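Local coordinates for protein guanidinopropionase (PDB 3NIQ) that hydrolyses 3-guanidinopropanoate to beta-alanine and urea as a manganese-dependent homohexameric enzyme of the arginase family, at residues A[269-282]-A[302-316]. Numbering follows the deposited sequence.
Sequences VRGLRGLDLVGADV and MMFELLCLLAESAAR
Arg270 and Arg273 each clasp a glutamate of helix 302-316 side-on, through NE and NH2. In the first salt bridge Arg270 NE meets Glu305 OE1 at 3.0 Å in a nearly straight hydrogen bond, and NH2 donates to OE2. Both Glu305 oxygens are engaged again, OE1 by His72 and OE2 by Gln266, while Arg270 NH1 reaches Glu212 of a second subunit. The Arg273 chain, extended with CG anti to its backbone N (chi1 -169°), brings NH2 to 2.9 Å from Glu312 OE1 and NE to OE2; a water bound to OE2 also accepts from Gly274 N. In both pairs the oxygens are approached on their syn sides, although guanidinium and carboxylate planes stand 39° apart. Farther along, Leu277 N donates to Ser313 OG (3.2 Å), and Arg316 NH2 bonds Leu275 O (3.2 Å) from above the carbonyl plane.

The apolar side of the contact has Val269 as a knob among Met302, Glu305, Leu306 and Leu309, with CG2 3.5 Å from Met302 CE. Leu277 CD1 presses on Leu309 CB at 3.6 Å, and Ala280 CB faces Leu306 and Leu310. Helix 302-316 thus covers strand 277-282, running roughly antiparallel (145°, axes 7.9 Å apart) on the arginase-type parallel sheet; Leu306 also touches Val237 of neighbouring strand 235-240, and Met303 and Leu310 pack on Leu120 of strand 118-123 at the other flank.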
loop_
_atom_site.group_PDB
_atom_site.type_symbol
_atom_site.label_atom_id
_atom_site.label_comp_id
_atom_site.label_asym_id
_atom_site.label_seq_id
_atom_site.Cartn_x
_atom_site.Cartn_y
_atom_site.Cartn_z
ATOM N N VAL A 269 20.401 -20.186 11.958
ATOM C CA VAL A 269 21.052 -20.628 10.727
ATOM C C VAL A 269 22.590 -20.565 10.841
ATOM O O VAL A 269 23.293 -21.506 10.461
ATOM C CB VAL A 269 20.509 -19.857 9.487
ATOM C CG1 VAL A 269 21.382 -20.094 8.270
ATOM C CG2 VAL A 269 19.099 -20.322 9.202
ATOM N N ARG A 270 23.110 -19.474 11.384
ATOM C CA ARG A 270 24.557 -19.350 11.598
ATOM C C ARG A 270 25.143 -20.507 12.432
ATOM O O ARG A 270 26.234 -20.979 12.157
ATOM C CB ARG A 270 24.877 -18.005 12.260
ATOM C CG ARG A 270 24.762 -16.824 11.278
ATOM C CD ARG A 270 24.607 -15.496 12.017
ATOM N NE ARG A 270 24.238 -14.423 11.103
ATOM C CZ ARG A 270 24.087 -13.158 11.464
ATOM N NH1 ARG A 270 24.311 -12.793 12.715
ATOM N NH2 ARG A 270 23.740 -12.245 10.554
ATOM N N GLY A 271 24.406 -20.951 13.442
ATOM C CA GLY A 271 24.816 -22.071 14.301
ATOM C C GLY A 271 24.809 -23.433 13.615
ATOM O O GLY A 271 25.204 -24.447 14.216
ATOM N N LEU A 272 24.389 -23.460 12.349
ATOM C CA LEU A 272 24.437 -24.679 11.546
ATOM C C LEU A 272 25.788 -24.863 10.847
ATOM O O LEU A 272 25.992 -25.831 10.106
ATOM C CB LEU A 272 23.300 -24.700 10.525
ATOM C CG LEU A 272 21.898 -24.684 11.133
ATOM C CD1 LEU A 272 20.820 -24.749 10.054
ATOM C CD2 LEU A 272 21.710 -25.821 12.105
ATOM N N ARG A 273 26.702 -23.920 11.073
ATOM C CA ARG A 273 27.997 -23.958 10.429
ATOM C C ARG A 273 28.746 -25.253 10.793
ATOM O O ARG A 273 28.661 -25.735 11.933
ATOM C CB ARG A 273 28.824 -22.753 10.864
ATOM C CG ARG A 273 30.090 -22.576 10.050
ATOM C CD ARG A 273 31.003 -21.567 10.707
ATOM N NE ARG A 273 32.146 -21.283 9.846
ATOM C CZ ARG A 273 32.981 -20.270 10.044
ATOM N NH1 ARG A 273 32.791 -19.470 11.083
ATOM N NH2 ARG A 273 33.998 -20.067 9.209
ATOM N N GLY A 274 29.436 -25.830 9.814
ATOM C CA GLY A 274 30.184 -27.077 10.046
ATOM C C GLY A 274 29.459 -28.373 9.685
ATOM O O GLY A 274 30.093 -29.398 9.452
ATOM N N LEU A 275 28.134 -28.334 9.631
ATOM C CA LEU A 275 27.375 -29.510 9.261
ATOM C C LEU A 275 27.649 -29.894 7.815
ATOM O O LEU A 275 28.117 -29.075 7.018
ATOM C CB LEU A 275 25.869 -29.253 9.459
ATOM C CG LEU A 275 25.445 -29.057 10.925
ATOM C CD1 LEU A 275 23.985 -28.693 11.034
ATOM C CD2 LEU A 275 25.722 -30.271 11.768
ATOM N N ASP A 276 27.355 -31.141 7.475
ATOM C CA ASP A 276 27.449 -31.562 6.089
ATOM C C ASP A 276 26.173 -31.176 5.311
ATOM O O ASP A 276 25.230 -31.968 5.176
ATOM C CB ASP A 276 27.759 -33.060 5.976
ATOM C CG ASP A 276 27.863 -33.518 4.526
ATOM O OD1 ASP A 276 28.282 -32.701 3.689
ATOM O OD2 ASP A 276 27.508 -34.676 4.222
ATOM N N LEU A 277 26.165 -29.948 4.810
ATOM C CA LEU A 277 24.981 -29.359 4.176
ATOM C C LEU A 277 25.030 -29.617 2.690
ATOM O O LEU A 277 25.984 -29.213 2.024
ATOM C CB LEU A 277 24.909 -27.844 4.451
ATOM C CG LEU A 277 24.638 -27.365 5.884
ATOM C CD1 LEU A 277 24.448 -25.851 5.957
ATOM C CD2 LEU A 277 23.413 -28.052 6.482
ATOM N N VAL A 278 24.010 -30.294 2.174
ATOM C CA VAL A 278 24.017 -30.738 0.780
ATOM C C VAL A 278 23.020 -29.964 -0.091
ATOM O O VAL A 278 22.946 -30.165 -1.290
ATOM C CB VAL A 278 23.733 -32.247 0.658
ATOM C CG1 VAL A 278 24.661 -33.028 1.588
ATOM C CG2 VAL A 278 22.272 -32.559 0.960
ATOM N N GLY A 279 22.282 -29.057 0.530
ATOM C CA GLY A 279 21.412 -28.154 -0.209
ATOM C C GLY A 279 20.575 -27.370 0.776
ATOM O O GLY A 279 20.557 -27.680 1.966
ATOM N N ALA A 280 19.885 -26.346 0.283
ATOM C CA ALA A 280 19.007 -25.579 1.143
ATOM C C ALA A 280 18.013 -24.840 0.291
ATOM O O ALA A 280 18.233 -24.664 -0.905
ATOM C CB ALA A 280 19.819 -24.601 2.024
ATOM N N ASP A 281 16.900 -24.425 0.890
ATOM C CA ASP A 281 15.964 -23.585 0.177
ATOM C C ASP A 281 15.291 -22.569 1.106
ATOM O O ASP A 281 15.311 -22.725 2.337
ATOM C CB ASP A 281 14.915 -24.418 -0.603
ATOM C CG ASP A 281 14.087 -25.323 0.298
ATOM O OD1 ASP A 281 13.700 -24.877 1.395
ATOM O OD2 ASP A 281 13.800 -26.478 -0.106
ATOM N N VAL A 282 14.706 -21.541 0.482
ATOM C CA VAL A 282 13.942 -20.502 1.167
ATOM C C VAL A 282 12.614 -20.441 0.435
ATOM O O VAL A 282 12.563 -20.045 -0.731
ATOM C CB VAL A 282 14.638 -19.122 1.074
ATOM C CG1 VAL A 282 13.805 -18.068 1.757
ATOM C CG2 VAL A 282 16.042 -19.166 1.722
ATOM N N MET A 302 18.330 -14.501 4.196
ATOM C CA MET A 302 18.471 -15.899 4.627
ATOM C C MET A 302 19.169 -16.737 3.534
ATOM O O MET A 302 20.001 -17.599 3.830
ATOM C CB MET A 302 17.110 -16.479 5.005
ATOM C CG MET A 302 16.412 -15.717 6.142
ATOM S SD MET A 302 17.443 -15.584 7.628
ATOM C CE MET A 302 17.932 -17.293 7.887
ATOM N N MET A 303 18.881 -16.430 2.277
ATOM C CA MET A 303 19.554 -17.091 1.167
ATOM C C MET A 303 21.068 -16.883 1.293
ATOM O O MET A 303 21.850 -17.841 1.210
ATOM C CB MET A 303 19.064 -16.508 -0.163
ATOM C CG MET A 303 19.605 -17.250 -1.403
ATOM S SD MET A 303 18.950 -16.600 -2.934
ATOM C CE MET A 303 19.309 -17.975 -4.037
ATOM N N PHE A 304 21.475 -15.631 1.508
ATOM C CA PHE A 304 22.892 -15.343 1.734
ATOM C C PHE A 304 23.454 -16.063 2.968
ATOM O O PHE A 304 24.563 -16.601 2.913
ATOM C CB PHE A 304 23.144 -13.840 1.844
ATOM C CG PHE A 304 24.603 -13.493 1.969
ATOM C CD1 PHE A 304 25.439 -13.542 0.861
ATOM C CD2 PHE A 304 25.147 -13.140 3.195
ATOM C CE1 PHE A 304 26.790 -13.254 0.967
ATOM C CE2 PHE A 304 26.530 -12.831 3.300
ATOM C CZ PHE A 304 27.322 -12.885 2.191
ATOM N N GLU A 305 22.717 -16.060 4.083
ATOM C CA GLU A 305 23.196 -16.742 5.295
ATOM C C GLU A 305 23.486 -18.217 4.960
ATOM O O GLU A 305 24.514 -18.758 5.350
ATOM C CB GLU A 305 22.173 -16.691 6.433
ATOM C CG GLU A 305 21.752 -15.297 6.894
ATOM C CD GLU A 305 22.765 -14.666 7.823
ATOM O OE1 GLU A 305 23.629 -15.399 8.362
ATOM O OE2 GLU A 305 22.702 -13.433 8.001
ATOM N N LEU A 306 22.558 -18.841 4.241
ATOM C CA LEU A 306 22.661 -20.251 3.841
ATOM C C LEU A 306 23.765 -20.492 2.816
ATOM O O LEU A 306 24.438 -21.532 2.857
ATOM C CB LEU A 306 21.332 -20.738 3.266
ATOM C CG LEU A 306 20.196 -20.899 4.262
ATOM C CD1 LEU A 306 18.872 -21.039 3.499
ATOM C CD2 LEU A 306 20.428 -22.077 5.198
ATOM N N LEU A 307 23.944 -19.533 1.900
ATOM C CA LEU A 307 24.983 -19.624 0.883
ATOM C C LEU A 307 26.358 -19.749 1.537
ATOM O O LEU A 307 27.196 -20.535 1.107
ATOM C CB LEU A 307 24.957 -18.398 -0.044
ATOM C CG LEU A 307 26.169 -18.161 -0.954
ATOM C CD1 LEU A 307 26.436 -19.366 -1.867
ATOM C CD2 LEU A 307 25.980 -16.908 -1.809
ATOM N N CYS A 308 26.584 -18.960 2.571
ATOM C CA CYS A 308 27.878 -18.969 3.232
ATOM C C CYS A 308 28.188 -20.358 3.764
ATOM O O CYS A 308 29.324 -20.818 3.677
ATOM C CB CYS A 308 27.930 -17.925 4.348
ATOM S SG CYS A 308 27.936 -16.222 3.689
ATOM N N LEU A 309 27.178 -21.027 4.303
ATOM C CA LEU A 309 27.377 -22.365 4.856
ATOM C C LEU A 309 27.522 -23.426 3.783
ATOM O O LEU A 309 28.343 -24.334 3.915
ATOM C CB LEU A 309 26.252 -22.729 5.818
ATOM C CG LEU A 309 25.990 -21.752 6.960
ATOM C CD1 LEU A 309 24.941 -22.324 7.899
ATOM C CD2 LEU A 309 27.292 -21.432 7.717
ATOM N N LEU A 310 26.748 -23.309 2.710
ATOM C CA LEU A 310 26.897 -24.245 1.604
ATOM C C LEU A 310 28.247 -24.079 0.904
ATOM O O LEU A 310 28.844 -25.060 0.468
ATOM C CB LEU A 310 25.780 -24.074 0.573
ATOM C CG LEU A 310 24.364 -24.417 1.033
ATOM C CD1 LEU A 310 23.360 -23.888 0.003
ATOM C CD2 LEU A 310 24.226 -25.949 1.164
ATOM N N ALA A 311 28.703 -22.841 0.759
ATOM C CA ALA A 311 30.035 -22.601 0.209
ATOM C C ALA A 311 31.084 -23.410 0.981
ATOM O O ALA A 311 31.927 -24.060 0.365
ATOM C CB ALA A 311 30.378 -21.113 0.235
ATOM N N GLU A 312 31.033 -23.370 2.312
ATOM C CA GLU A 312 31.990 -24.122 3.131
ATOM C C GLU A 312 31.882 -25.632 2.897
ATOM O O GLU A 312 32.894 -26.311 2.794
ATOM C CB GLU A 312 31.841 -23.808 4.618
ATOM C CG GLU A 312 32.343 -22.423 5.016
ATOM C CD GLU A 312 32.676 -22.312 6.493
ATOM O OE1 GLU A 312 33.683 -21.654 6.813
ATOM O OE2 GLU A 312 31.922 -22.844 7.343
ATOM N N SER A 313 30.659 -26.155 2.815
ATOM C CA SER A 313 30.488 -27.584 2.541
ATOM C C SER A 313 31.031 -27.935 1.167
ATOM O O SER A 313 31.761 -28.913 1.027
ATOM C CB SER A 313 29.019 -28.024 2.663
ATOM O OG SER A 313 28.602 -28.018 4.013
ATOM N N ALA A 314 30.693 -27.139 0.157
ATOM C CA ALA A 314 31.195 -27.384 -1.193
ATOM C C ALA A 314 32.726 -27.296 -1.246
ATOM O O ALA A 314 33.371 -27.990 -2.048
ATOM C CB ALA A 314 30.573 -26.430 -2.207
ATOM N N ALA A 315 33.297 -26.455 -0.386
ATOM C CA ALA A 315 34.744 -26.239 -0.367
ATOM C C ALA A 315 35.430 -27.475 0.207
ATOM O O ALA A 315 36.449 -27.918 -0.323
ATOM C CB ALA A 315 35.114 -24.975 0.460
ATOM N N ARG A 316 34.847 -28.038 1.269
ATOM C CA ARG A 316 35.408 -29.222 1.915
ATOM C C ARG A 316 35.315 -30.449 1.015
ATOM O O ARG A 316 36.273 -31.208 0.912
ATOM C CB ARG A 316 34.731 -29.506 3.254
ATOM C CG ARG A 316 35.114 -28.555 4.397
ATOM C CD ARG A 316 34.622 -29.109 5.756
ATOM N NE ARG A 316 33.276 -29.676 5.631
ATOM C CZ ARG A 316 32.145 -29.016 5.879
ATOM N NH1 ARG A 316 32.186 -27.747 6.309
ATOM N NH2 ARG A 316 30.967 -29.630 5.691
HETATM O O HOH W 1 29.908 -24.792 7.417
#